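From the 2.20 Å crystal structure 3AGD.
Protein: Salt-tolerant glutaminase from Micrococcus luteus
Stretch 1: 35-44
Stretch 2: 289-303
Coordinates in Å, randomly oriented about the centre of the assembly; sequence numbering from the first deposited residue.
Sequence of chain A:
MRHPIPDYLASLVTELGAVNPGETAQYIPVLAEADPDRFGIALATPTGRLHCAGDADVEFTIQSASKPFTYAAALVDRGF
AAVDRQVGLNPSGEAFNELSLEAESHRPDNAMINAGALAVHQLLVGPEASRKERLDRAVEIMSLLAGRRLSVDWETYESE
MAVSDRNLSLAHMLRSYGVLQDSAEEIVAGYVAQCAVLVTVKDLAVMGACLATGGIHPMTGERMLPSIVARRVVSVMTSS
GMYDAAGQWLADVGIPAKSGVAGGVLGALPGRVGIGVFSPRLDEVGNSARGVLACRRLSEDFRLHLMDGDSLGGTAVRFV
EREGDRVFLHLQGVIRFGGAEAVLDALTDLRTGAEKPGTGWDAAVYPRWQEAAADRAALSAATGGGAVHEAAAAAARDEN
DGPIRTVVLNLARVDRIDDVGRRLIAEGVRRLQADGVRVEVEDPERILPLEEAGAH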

ATOM      1  N   ASP A  35      34.001  -3.890 -13.099  1.00 30.34           N
ATOM      2  CA  ASP A  35      34.572  -4.079 -11.766  1.00 29.74           C
ATOM      3  C   ASP A  35      33.446  -4.596 -10.872  1.00 29.23           C
ATOM      4  O   ASP A  35      32.461  -3.899 -10.632  1.00 27.17           O
ATOM      5  CB  ASP A  35      35.098  -2.738 -11.243  1.00 31.02           C
ATOM      6  CG  ASP A  35      35.748  -2.842  -9.870  1.00 34.70           C
ATOM      7  OD1 ASP A  35      35.784  -3.944  -9.277  1.00 34.39           O
ATOM      8  OD2 ASP A  35      36.225  -1.795  -9.383  1.00 37.42           O
ATOM      9  N   PRO A  36      33.572  -5.834 -10.376  1.00 30.13           N
ATOM     10  CA  PRO A  36      32.531  -6.401  -9.517  1.00 28.82           C
ATOM     11  C   PRO A  36      32.567  -5.871  -8.090  1.00 31.08           C
ATOM     12  O   PRO A  36      31.584  -5.977  -7.353  1.00 29.08           O
ATOM     13  CB  PRO A  36      32.827  -7.892  -9.579  1.00 27.70           C
ATOM     14  CG  PRO A  36      34.331  -7.902  -9.604  1.00 29.86           C
ATOM     15  CD  PRO A  36      34.644  -6.817 -10.622  1.00 28.94           C
ATOM     16  N   ASP A  37      33.699  -5.287  -7.712  1.00 32.61           N
ATOM     17  CA  ASP A  37      33.884  -4.768  -6.364  1.00 32.75           C
ATOM     18  C   ASP A  37      33.279  -3.379  -6.143  1.00 32.11           C
ATOM     19  O   ASP A  37      33.979  -2.440  -5.761  1.00 30.83           O
ATOM     20  CB  ASP A  37      35.378  -4.743  -6.027  1.00 38.67           C
ATOM     21  CG  ASP A  37      35.642  -4.568  -4.542  1.00 45.26           C
ATOM     22  OD1 ASP A  37      36.804  -4.293  -4.174  1.00 47.00           O
ATOM     23  OD2 ASP A  37      34.690  -4.713  -3.743  1.00 47.00           O
ATOM     24  N   ARG A  38      31.980  -3.248  -6.389  1.00 30.87           N
ATOM     25  CA  ARG A  38      31.293  -1.978  -6.189  1.00 31.75           C
ATOM     26  C   ARG A  38      29.949  -2.245  -5.525  1.00 28.70           C
ATOM     27  O   ARG A  38      29.265  -3.213  -5.858  1.00 25.80           O
ATOM     28  CB  ARG A  38      31.135  -1.227  -7.522  1.00 35.23           C
ATOM     29  CG  ARG A  38      32.481  -0.767  -8.084  1.00 42.84           C
ATOM     30  CD  ARG A  38      32.391   0.373  -9.091  1.00 50.20           C
ATOM     31  NE  ARG A  38      31.968  -0.049 -10.426  1.00 58.54           N
ATOM     32  CZ  ARG A  38      32.112   0.697 -11.520  1.00 61.16           C
ATOM     33  NH1 ARG A  38      32.673   1.898 -11.439  1.00 58.89           N
ATOM     34  NH2 ARG A  38      31.690   0.249 -12.696  1.00 64.04           N
ATOM     35  N   PHE A  39      29.587  -1.396  -4.569  1.00 27.33           N
ATOM     36  CA  PHE A  39      28.344  -1.567  -3.823  1.00 26.92           C
ATOM     37  C   PHE A  39      27.871  -0.230  -3.250  1.00 27.24           C
ATOM     38  O   PHE A  39      28.499   0.329  -2.350  1.00 28.57           O
ATOM     39  CB  PHE A  39      28.583  -2.580  -2.695  1.00 24.80           C
ATOM     40  CG  PHE A  39      27.337  -3.006  -1.958  1.00 24.53           C
ATOM     41  CD1 PHE A  39      26.070  -2.761  -2.476  1.00 24.07           C
ATOM     42  CD2 PHE A  39      27.440  -3.692  -0.750  1.00 24.01           C
ATOM     43  CE1 PHE A  39      24.928  -3.191  -1.806  1.00 20.76           C
ATOM     44  CE2 PHE A  39      26.300  -4.129  -0.071  1.00 24.95           C
ATOM     45  CZ  PHE A  39      25.041  -3.877  -0.603  1.00 20.31           C
ATOM     46  N   GLY A  40      26.766   0.277  -3.781  1.00 23.13           N
ATOM     47  CA  GLY A  40      26.232   1.541  -3.312  1.00 24.57           C
ATOM     48  C   GLY A  40      24.740   1.486  -3.055  1.00 25.69           C
ATOM     49  O   GLY A  40      24.032   0.639  -3.608  1.00 27.12           O
ATOM     50  N   ILE A  41      24.257   2.399  -2.220  1.00 21.29           N
ATOM     51  CA  ILE A  41      22.846   2.449  -1.879  1.00 21.24           C
ATOM     52  C   ILE A  41      22.424   3.882  -1.561  1.00 23.93           C
ATOM     53  O   ILE A  41      23.213   4.669  -1.044  1.00 24.10           O
ATOM     54  CB  ILE A  41      22.561   1.551  -0.659  1.00 22.58           C
ATOM     55  CG1 ILE A  41      21.057   1.471  -0.402  1.00 23.42           C
ATOM     56  CG2 ILE A  41      23.278   2.105   0.565  1.00 23.12           C
ATOM     57  CD1 ILE A  41      20.685   0.345   0.531  1.00 27.30           C
ATOM     58  N   ALA A  42      21.174   4.215  -1.868  1.00 21.00           N
ATOM     59  CA  ALA A  42      20.668   5.556  -1.610  1.00 17.93           C
ATOM     60  C   ALA A  42      19.165   5.541  -1.391  1.00 20.18           C
ATOM     61  O   ALA A  42      18.439   4.773  -2.030  1.00 22.35           O
ATOM     62  CB  ALA A  42      21.007   6.478  -2.778  1.00 13.12           C
ATOM     63  N   LEU A  43      18.706   6.392  -0.480  1.00 17.56           N
ATOM     64  CA  LEU A  43      17.289   6.507  -0.182  1.00 20.61           C
ATOM     65  C   LEU A  43      16.884   7.956  -0.382  1.00 21.14           C
ATOM     66  O   LEU A  43      17.541   8.856   0.129  1.00 22.66           O
ATOM     67  CB  LEU A  43      17.000   6.107   1.268  1.00 24.92           C
ATOM     68  CG  LEU A  43      17.393   4.712   1.763  1.00 27.47           C
ATOM     69  CD1 LEU A  43      16.917   4.547   3.201  1.00 24.60           C
ATOM     70  CD2 LEU A  43      16.782   3.642   0.879  1.00 27.46           C
ATOM     71  N   ALA A  44      15.814   8.175  -1.141  1.00 19.19           N
ATOM     72  CA  ALA A  44      15.303   9.517  -1.390  1.00 17.84           C
ATOM     73  C   ALA A  44      13.935   9.572  -0.735  1.00 18.21           C
ATOM     74  O   ALA A  44      13.049   8.791  -1.073  1.00 20.40           O
ATOM     75  CB  ALA A  44      15.184   9.774  -2.881  1.00 18.30           C
ATOM     76  N   ALA A 289      22.472  -9.515  -6.841  1.00 22.43           N
ATOM     77  CA  ALA A 289      22.489 -10.314  -5.620  1.00 24.00           C
ATOM     78  C   ALA A 289      22.443  -9.481  -4.340  1.00 24.03           C
ATOM     79  O   ALA A 289      21.550  -9.665  -3.512  1.00 27.15           O
ATOM     80  CB  ALA A 289      23.708 -11.223  -5.609  1.00 22.51           C
ATOM     81  N   ARG A 290      23.399  -8.572  -4.166  1.00 22.20           N
ATOM     82  CA  ARG A 290      23.424  -7.736  -2.964  1.00 22.74           C
ATOM     83  C   ARG A 290      22.362  -6.651  -3.031  1.00 19.43           C
ATOM     84  O   ARG A 290      21.893  -6.177  -2.000  1.00 19.03           O
ATOM     85  CB  ARG A 290      24.770  -7.045  -2.800  1.00 22.95           C
ATOM     86  CG  ARG A 290      25.964  -7.926  -2.566  1.00 26.05           C
ATOM     87  CD  ARG A 290      27.134  -7.202  -3.188  1.00 27.20           C
ATOM     88  NE  ARG A 290      28.385  -7.364  -2.476  1.00 31.56           N
ATOM     89  CZ  ARG A 290      29.519  -6.794  -2.863  1.00 27.41           C
ATOM     90  NH1 ARG A 290      29.542  -6.033  -3.954  1.00 18.60           N
ATOM     91  NH2 ARG A 290      30.623  -6.978  -2.159  1.00 30.97           N
ATOM     92  N   GLY A 291      22.021  -6.233  -4.246  1.00 20.20           N
ATOM     93  CA  GLY A 291      21.011  -5.204  -4.420  1.00 20.41           C
ATOM     94  C   GLY A 291      19.674  -5.686  -3.901  1.00 22.80           C
ATOM     95  O   GLY A 291      18.945  -4.953  -3.235  1.00 23.82           O
ATOM     96  N   VAL A 292      19.347  -6.934  -4.218  1.00 23.28           N
ATOM     97  CA  VAL A 292      18.098  -7.528  -3.773  1.00 22.54           C
ATOM     98  C   VAL A 292      18.174  -7.774  -2.265  1.00 22.77           C
ATOM     99  O   VAL A 292      17.240  -7.470  -1.523  1.00 22.95           O
ATOM    100  CB  VAL A 292      17.835  -8.862  -4.521  1.00 22.32           C
ATOM    101  CG1 VAL A 292      16.870  -9.732  -3.739  1.00 19.44           C
ATOM    102  CG2 VAL A 292      17.264  -8.570  -5.903  1.00 19.78           C
ATOM    103  N   LEU A 293      19.302  -8.309  -1.815  1.00 21.31           N
ATOM    104  CA  LEU A 293      19.490  -8.594  -0.400  1.00 22.11           C
ATOM    105  C   LEU A 293      19.372  -7.322   0.436  1.00 21.54           C
ATOM    106  O   LEU A 293      18.857  -7.350   1.553  1.00 20.42           O
ATOM    107  CB  LEU A 293      20.853  -9.250  -0.175  1.00 23.64           C
ATOM    108  CG  LEU A 293      21.159  -9.704   1.254  1.00 29.95           C
ATOM    109  CD1 LEU A 293      20.056 -10.628   1.761  1.00 30.11           C
ATOM    110  CD2 LEU A 293      22.508 -10.414   1.274  1.00 31.55           C
ATOM    111  N   ALA A 294      19.848  -6.207  -0.111  1.00 19.24           N
ATOM    112  CA  ALA A 294      19.773  -4.928   0.584  1.00 18.87           C
ATOM    113  C   ALA A 294      18.313  -4.493   0.732  1.00 17.93           C
ATOM    114  O   ALA A 294      17.934  -3.918   1.752  1.00 17.90           O
ATOM    115  CB  ALA A 294      20.570  -3.864  -0.178  1.00 19.23           C
ATOM    116  N   CYS A 295      17.494  -4.764  -0.281  1.00 15.74           N
ATOM    117  CA  CYS A 295      16.080  -4.400  -0.213  1.00 16.24           C
ATOM    118  C   CYS A 295      15.359  -5.228   0.858  1.00 17.40           C
ATOM    119  O   CYS A 295      14.480  -4.717   1.559  1.00 18.31           O
ATOM    120  CB  CYS A 295      15.409  -4.591  -1.577  1.00 17.51           C
ATOM    121  SG  CYS A 295      15.897  -3.352  -2.818  1.00 21.06           S
ATOM    122  N   ARG A 296      15.733  -6.501   0.988  1.00 16.74           N
ATOM    123  CA  ARG A 296      15.129  -7.369   1.997  1.00 18.97           C
ATOM    124  C   ARG A 296      15.484  -6.842   3.387  1.00 20.29           C
ATOM    125  O   ARG A 296      14.644  -6.823   4.284  1.00 19.72           O
ATOM    126  CB  ARG A 296      15.631  -8.811   1.847  1.00 19.99           C
ATOM    127  CG  ARG A 296      15.174  -9.514   0.567  1.00 20.26           C
ATOM    128  CD  ARG A 296      15.684 -10.948   0.529  1.00 24.20           C
ATOM    129  NE  ARG A 296      15.448 -11.615  -0.751  1.00 26.98           N
ATOM    130  CZ  ARG A 296      14.270 -12.079  -1.166  1.00 22.66           C
ATOM    131  NH1 ARG A 296      13.188 -11.957  -0.409  1.00 18.49           N
ATOM    132  NH2 ARG A 296      14.182 -12.682  -2.344  1.00 21.75           N
ATOM    133  N   ARG A 297      16.731  -6.406   3.559  1.00 18.48           N
ATOM    134  CA  ARG A 297      17.175  -5.871   4.843  1.00 20.05           C
ATOM    135  C   ARG A 297      16.520  -4.523   5.154  1.00 23.00           C
ATOM    136  O   ARG A 297      16.187  -4.247   6.305  1.00 24.72           O
ATOM    137  CB  ARG A 297      18.703  -5.732   4.868  1.00 17.48           C
ATOM    138  CG  ARG A 297      19.446  -7.034   5.152  1.00 19.33           C
ATOM    139  CD  ARG A 297      19.223  -7.495   6.597  1.00 26.34           C
ATOM    140  NE  ARG A 297      19.904  -6.649   7.581  1.00 28.58           N
ATOM    141  CZ  ARG A 297      21.191  -6.758   7.906  1.00 29.85           C
ATOM    142  NH1 ARG A 297      21.951  -7.681   7.329  1.00 28.05           N
ATOM    143  NH2 ARG A 297      21.725  -5.939   8.806  1.00 30.04           N
ATOM    144  N   LEU A 298      16.339  -3.680   4.140  1.00 22.28           N
ATOM    145  CA  LEU A 298      15.706  -2.383   4.362  1.00 22.06           C
ATOM    146  C   LEU A 298      14.277  -2.600   4.850  1.00 22.28           C
ATOM    147  O   LEU A 298      13.811  -1.927   5.766  1.00 19.95           O
ATOM    148  CB  LEU A 298      15.688  -1.560   3.073  1.00 20.07           C
ATOM    149  CG  LEU A 298      17.010  -0.954   2.601  1.00 20.60           C
ATOM    150  CD1 LEU A 298      16.805  -0.259   1.264  1.00 21.07           C
ATOM    151  CD2 LEU A 298      17.517   0.033   3.636  1.00 20.45           C
ATOM    152  N   SER A 299      13.590  -3.552   4.227  1.00 23.77           N
ATOM    153  CA  SER A 299      12.218  -3.876   4.594  1.00 20.67           C
ATOM    154  C   SER A 299      12.137  -4.411   6.025  1.00 19.97           C
ATOM    155  O   SER A 299      11.277  -3.990   6.807  1.00 15.83           O
ATOM    156  CB  SER A 299      11.643  -4.913   3.623  1.00 19.62           C
ATOM    157  OG  SER A 299      10.445  -5.479   4.134  1.00 21.91           O
ATOM    158  N   GLU A 300      13.033  -5.332   6.370  1.00 19.78           N
ATOM    159  CA  GLU A 300      13.030  -5.913   7.708  1.00 24.32           C
ATOM    160  C   GLU A 300      13.544  -5.000   8.820  1.00 23.76           C
ATOM    161  O   GLU A 300      12.917  -4.899   9.874  1.00 22.21           O
ATOM    162  CB  GLU A 300      13.832  -7.215   7.735  1.00 31.47           C
ATOM    163  CG  GLU A 300      13.887  -7.835   9.125  1.00 43.89           C
ATOM    164  CD  GLU A 300      14.587  -9.176   9.150  1.00 56.26           C
ATOM    165  OE1 GLU A 300      15.740  -9.257   8.670  1.00 58.61           O
ATOM    166  OE2 GLU A 300      13.984 -10.148   9.658  1.00 61.29           O
ATOM    167  N   ASP A 301      14.680  -4.347   8.595  1.00 23.19           N
ATOM    168  CA  ASP A 301      15.264  -3.474   9.608  1.00 24.05           C
ATOM    169  C   ASP A 301      14.428  -2.241   9.920  1.00 25.08           C
ATOM    170  O   ASP A 301      14.350  -1.811  11.068  1.00 28.61           O
ATOM    171  CB  ASP A 301      16.666  -3.030   9.186  1.00 27.04           C
ATOM    172  CG  ASP A 301      17.641  -4.180   9.125  1.00 28.46           C
ATOM    173  OD1 ASP A 301      17.385  -5.195   9.805  1.00 28.01           O
ATOM    174  OD2 ASP A 301      18.665  -4.066   8.414  1.00 29.61           O
ATOM    175  N   PHE A 302      13.812  -1.667   8.897  1.00 21.03           N
ATOM    176  CA  PHE A 302      12.997  -0.478   9.077  1.00 20.58           C
ATOM    177  C   PHE A 302      11.510  -0.814   9.116  1.00 20.95           C
ATOM    178  O   PHE A 302      10.667   0.076   9.240  1.00 21.09           O
ATOM    179  CB  PHE A 302      13.284   0.511   7.942  1.00 18.15           C
ATOM    180  CG  PHE A 302      14.640   1.160   8.027  1.00 22.65           C
ATOM    181  CD1 PHE A 302      15.351   1.471   6.870  1.00 24.55           C
ATOM    182  CD2 PHE A 302      15.187   1.506   9.261  1.00 26.02           C
ATOM    183  CE1 PHE A 302      16.589   2.120   6.939  1.00 28.40           C
ATOM    184  CE2 PHE A 302      16.427   2.158   9.343  1.00 27.66           C
ATOM    185  CZ  PHE A 302      17.125   2.464   8.180  1.00 28.27           C
ATOM    186  N   ARG A 303      11.198  -2.103   9.029  1.00 23.57           N
ATOM    187  CA  ARG A 303       9.814  -2.571   9.024  1.00 26.51           C
ATOM    188  C   ARG A 303       8.986  -1.789   8.009  1.00 22.42           C
ATOM    189  O   ARG A 303       7.936  -1.228   8.328  1.00 22.81           O
ATOM    190  CB  ARG A 303       9.204  -2.456  10.421  1.00 36.13           C
ATOM    191  CG  ARG A 303       9.908  -3.327  11.446  1.00 44.96           C
ATOM    192  CD  ARG A 303       9.750  -4.806  11.121  1.00 52.33           C
ATOM    193  NE  ARG A 303      10.690  -5.635  11.873  1.00 60.30           N
ATOM    194  CZ  ARG A 303      10.554  -6.946  12.053  1.00 65.60           C
ATOM    195  NH1 ARG A 303      11.462  -7.621  12.748  1.00 67.58           N
ATOM    196  NH2 ARG A 303       9.503  -7.580  11.554  1.00 65.99           N
TER
HETATM  197  O   HOH W   1      32.158  -4.816  -2.960  1.00 17.81           O

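Residues 40-44 form a strand and residues 289-301 a helix that lies across it. Their axes come within 10.0 Å, a spacing that leaves room for one layer of interlocking side chains, and their N-to-C directions differ by 38°, so the two run roughly the same way. The register agrees with this: CA of F39 lies 7.9 Å from CA of R290 at the start, and CA of L43 lies 10.1 Å from CA of L298 further along. No direct hydrogen bond links the stretches. The 376 Å² they bury, both sides summed, is mainly side-chain packing, with one water bridge near its N-terminal end.

R290 contributes the most surface, 94 Å², and F39 follows with 74 Å². The CA-to-CB bonds of both point toward the opposing stretch, and the two side chains lie along each other. CB of R290 sits 4.2 Å from the centroid of the F39 ring and 23° off the ring normal, the geometry of a CH-pi contact over the face. Further out, the guanidinium turns one of its own faces to the phenylalanine, with NH1 of R290 3.8 Å from CB of F39. CB of R290 thus lies over the ring face, while the guanidinium lies against both the methylene and the ring atoms beside it, with NE of R290 4.2 Å from CD2 of F39 and NH1 of R290 4.2 Å from CG of F39.

The charged end also reaches the loop before the strand. O of R38 lies near the guanidinium plane, 3.4 Å from NH1 of R290, but the angle is too poor for a hydrogen bond. A water makes the connection instead: it accepts from NH2 of R290 at 2.8 Å and donates to OD2 of D37 at 2.7 Å. The CA-to-CB bond of D37 points away from the helix, yet the end of its side chain comes nearer, and the water spans the remaining gap. The loop has its own bracing, since N of D37 donates to OD1 of D35 at 2.9 Å. Each guanidinium nitrogen of R290 is also hydrogen-bonded elsewhere in the structure.

L298 covers 49 Å² and anchors the apolar part of the contact. F39, I41 and L43 point toward the helix, as expected for alternate residues of an extended chain, while R290, A294, L298 and F302 answer at intervals of four, roughly one helical turn. CB of A294 lies near the plane of the F39 ring, at its edge, 4.5 Å from CZ of F39; the same CB is 4.3 Å from CD1 of I41. CD1 of L298 then meets CD1 of I41 at 4.0 Å and CD2 of L43 at 3.9 Å, so one methyl touches two successive inward-facing strand residues. CD1 of L43 reaches on to CE1 of F302 at 4.5 Å. These separations fit van der Waals packing of buried hydrocarbon, where contact and exclusion of water provide the stabilisation.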